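Local coordinates for protein Non-ribosomal peptide synthetase (Streptomyces halstedii, PDB 3WV5) that belongs to the non-ribosomal peptide synthetases, carries an AMP-binding domain of the ANL superfamily and binds (2S,3S)-3-methyl-aspartic acid, at residues M285-S290 / F312-A317. Sequence-based numbering, arbitrary orientation.
With 2AS ((2S,3S)-3-methyl-aspartic acid), chain C.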
loop_
_atom_site.group_PDB
_atom_site.type_symbol
_atom_site.label_atom_id
_atom_site.label_comp_id
_atom_site.label_asym_id
_atom_site.label_seq_id
_atom_site.Cartn_x
_atom_site.Cartn_y
_atom_site.Cartn_z
ATOM N N MET A 285 -12.653 0.199 -5.138
ATOM C CA MET A 285 -12.603 -0.265 -3.762
ATOM C C MET A 285 -11.812 -1.508 -3.610
ATOM O O MET A 285 -12.231 -2.548 -4.099
ATOM C CB MET A 285 -14.016 -0.526 -3.236
ATOM C CG MET A 285 -14.022 -0.862 -1.739
ATOM S SD MET A 285 -15.671 -1.289 -1.098
ATOM C CE MET A 285 -15.301 -1.755 0.568
ATOM N N PRO A 286 -10.688 -1.437 -2.887
ATOM C CA PRO A 286 -9.978 -2.681 -2.595
ATOM C C PRO A 286 -10.684 -3.454 -1.525
ATOM O O PRO A 286 -11.200 -2.861 -0.558
ATOM C CB PRO A 286 -8.619 -2.220 -2.036
ATOM C CG PRO A 286 -8.878 -0.837 -1.547
ATOM C CD PRO A 286 -9.956 -0.269 -2.432
ATOM N N ILE A 287 -10.682 -4.767 -1.676
ATOM C CA ILE A 287 -11.378 -5.586 -0.804
ATOM C C ILE A 287 -10.521 -6.748 -0.434
ATOM O O ILE A 287 -9.546 -7.139 -1.146
ATOM C CB ILE A 287 -12.728 -6.136 -1.395
ATOM C CG1 ILE A 287 -12.502 -6.781 -2.749
ATOM C CG2 ILE A 287 -13.757 -5.035 -1.477
ATOM C CD1 ILE A 287 -13.727 -7.613 -3.198
ATOM N N VAL A 288 -10.979 -7.343 0.641
ATOM C CA VAL A 288 -10.547 -8.684 1.065
ATOM C C VAL A 288 -11.830 -9.497 1.253
ATOM O O VAL A 288 -12.898 -8.917 1.348
ATOM C CB VAL A 288 -9.684 -8.358 2.359
ATOM C CG1 VAL A 288 -10.109 -9.140 3.519
ATOM C CG2 VAL A 288 -8.182 -8.417 2.087
ATOM N N PRO A 289 -11.771 -10.838 1.264
ATOM C CA PRO A 289 -13.060 -11.534 1.285
ATOM C C PRO A 289 -13.992 -11.203 2.470
ATOM O O PRO A 289 -15.227 -11.182 2.317
ATOM C CB PRO A 289 -12.657 -12.991 1.336
ATOM C CG PRO A 289 -11.349 -12.995 0.624
ATOM C CD PRO A 289 -10.655 -11.779 1.068
ATOM N N SER A 290 -13.425 -10.910 3.636
ATOM C CA SER A 290 -14.266 -10.660 4.782
ATOM C C SER A 290 -14.942 -9.279 4.670
ATOM O O SER A 290 -16.082 -9.093 5.101
ATOM C CB SER A 290 -13.453 -10.784 6.056
ATOM O OG SER A 290 -12.492 -9.740 6.057
ATOM N N PHE A 312 -14.109 -3.659 -7.746
ATOM C CA PHE A 312 -13.620 -4.197 -6.510
ATOM C C PHE A 312 -12.352 -5.001 -6.868
ATOM O O PHE A 312 -12.389 -5.786 -7.833
ATOM C CB PHE A 312 -14.660 -5.129 -5.872
ATOM C CG PHE A 312 -15.941 -4.460 -5.506
ATOM C CD1 PHE A 312 -16.071 -3.804 -4.314
ATOM C CD2 PHE A 312 -17.032 -4.492 -6.375
ATOM C CE1 PHE A 312 -17.256 -3.186 -3.965
ATOM C CE2 PHE A 312 -18.230 -3.866 -6.064
ATOM C CZ PHE A 312 -18.350 -3.229 -4.846
ATOM N N THR A 313 -11.276 -4.838 -6.101
ATOM C CA THR A 313 -10.036 -5.543 -6.377
ATOM C C THR A 313 -9.662 -6.292 -5.121
ATOM O O THR A 313 -9.354 -5.677 -4.095
ATOM C CB THR A 313 -8.875 -4.578 -6.749
ATOM O OG1 THR A 313 -8.636 -3.650 -5.664
ATOM C CG2 THR A 313 -9.297 -3.784 -7.968
ATOM N N ASN A 314 -9.718 -7.619 -5.247
ATOM C CA ASN A 314 -9.516 -8.516 -4.143
ATOM C C ASN A 314 -8.118 -9.140 -4.171
ATOM O O ASN A 314 -7.626 -9.572 -5.239
ATOM C CB ASN A 314 -10.574 -9.613 -4.119
ATOM C CG ASN A 314 -10.416 -10.523 -2.921
ATOM O OD1 ASN A 314 -10.910 -10.239 -1.821
ATOM N ND2 ASN A 314 -9.673 -11.615 -3.116
ATOM N N SER A 315 -7.454 -9.112 -2.995
ATOM C CA SER A 315 -6.262 -9.902 -2.803
ATOM C C SER A 315 -6.250 -10.413 -1.376
ATOM O O SER A 315 -7.227 -10.299 -0.685
ATOM C CB SER A 315 -4.986 -9.086 -3.072
ATOM O OG SER A 315 -3.929 -9.943 -3.446
ATOM N N ALA A 316 -5.114 -10.988 -0.989
ATOM C CA ALA A 316 -4.861 -11.429 0.371
ATOM C C ALA A 316 -5.446 -12.803 0.630
ATOM O O ALA A 316 -4.806 -13.556 1.331
ATOM C CB ALA A 316 -5.350 -10.449 1.397
ATOM N N ALA A 317 -6.620 -13.135 0.076
ATOM C CA ALA A 317 -7.228 -14.436 0.300
ATOM C C ALA A 317 -8.208 -14.718 -0.773
ATOM O O ALA A 317 -8.641 -13.832 -1.488
ATOM C CB ALA A 317 -7.918 -14.517 1.685
HETATM C C 2AS C . -1.090 -7.816 -2.751
HETATM O O 2AS C . -1.149 -6.570 -2.751
HETATM C CA 2AS C . -0.402 -8.596 -1.644
HETATM N N 2AS C . 0.638 -7.783 -0.910
HETATM C CB 2AS C . -1.450 -9.084 -0.658
HETATM C CG 2AS C . -0.836 -9.863 0.521
HETATM O OD1 2AS C . -1.611 -10.416 1.305
HETATM C C4 2AS C . -2.179 -7.867 -0.150
HETATM O OD2 2AS C . 0.393 -9.982 0.744
HETATM O OXT 2AS C . -1.667 -8.461 -3.640
#
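Strands 285-287 and 312-314 pair in parallel, Thr-313 straddling Pro-286: the threonine N donates to Met-285 O at 3.2 Å, and its O takes the straighter bond from Ile-287 N at 2.9 Å. A third, weak bond from Ser-315 N to Ile-287 O carries the pairing past the strand end. The tight part is the buried face bearing Met-285, Ile-287, Phe-312 and Asn-314. With CG anti to the backbone N (chi1 -173°) and an extended chain, Met-285 brings SD to the edge of the Phe-312 ring, 3.8 Å from CE1, in a Met-aromatic contact. Ile-287 sits between Phe-312 and Asn-314: CG2 lies beside ring atom CD1, its own CD1 is 3.8 Å from Phe-312 CB, and CG1 packs on Asn-314 CB. Helix 289-300 covers Met-285, Ile-287 and Phe-312 through Leu-291, Ala-292 and Leu-295. On the reverse face the segments share less: Thr-313 OG1 lies over Pro-286, 3.5 Å from its CA, while Pro-286 packs on Phe-247 and Lys-251 of helix 246-258.

Past the strands the contact opens toward solvent, where Val-288 CG2 touches the exposed Ala-316 CB and Pro-289 rests its CG against Ala-317 CB. Asn-314 braces this turn: its ND2 donates to Ala-317 O at 2.9 Å, nearly in the amide plane, while OD1 abuts Pro-289 CD. Ser-315 turns away from segment 285-290 and hydrogen-bonds through OG to OXT of (2S,3S)-3-methyl-aspartic acid (2.7 Å), which Asp-246 and Arg-347 also bind. Parallel strands joined through helix 289-300 form a beta-alpha-beta unit, whose second strand leads into the ligand pocket of this ANL-family AMP-binding domain.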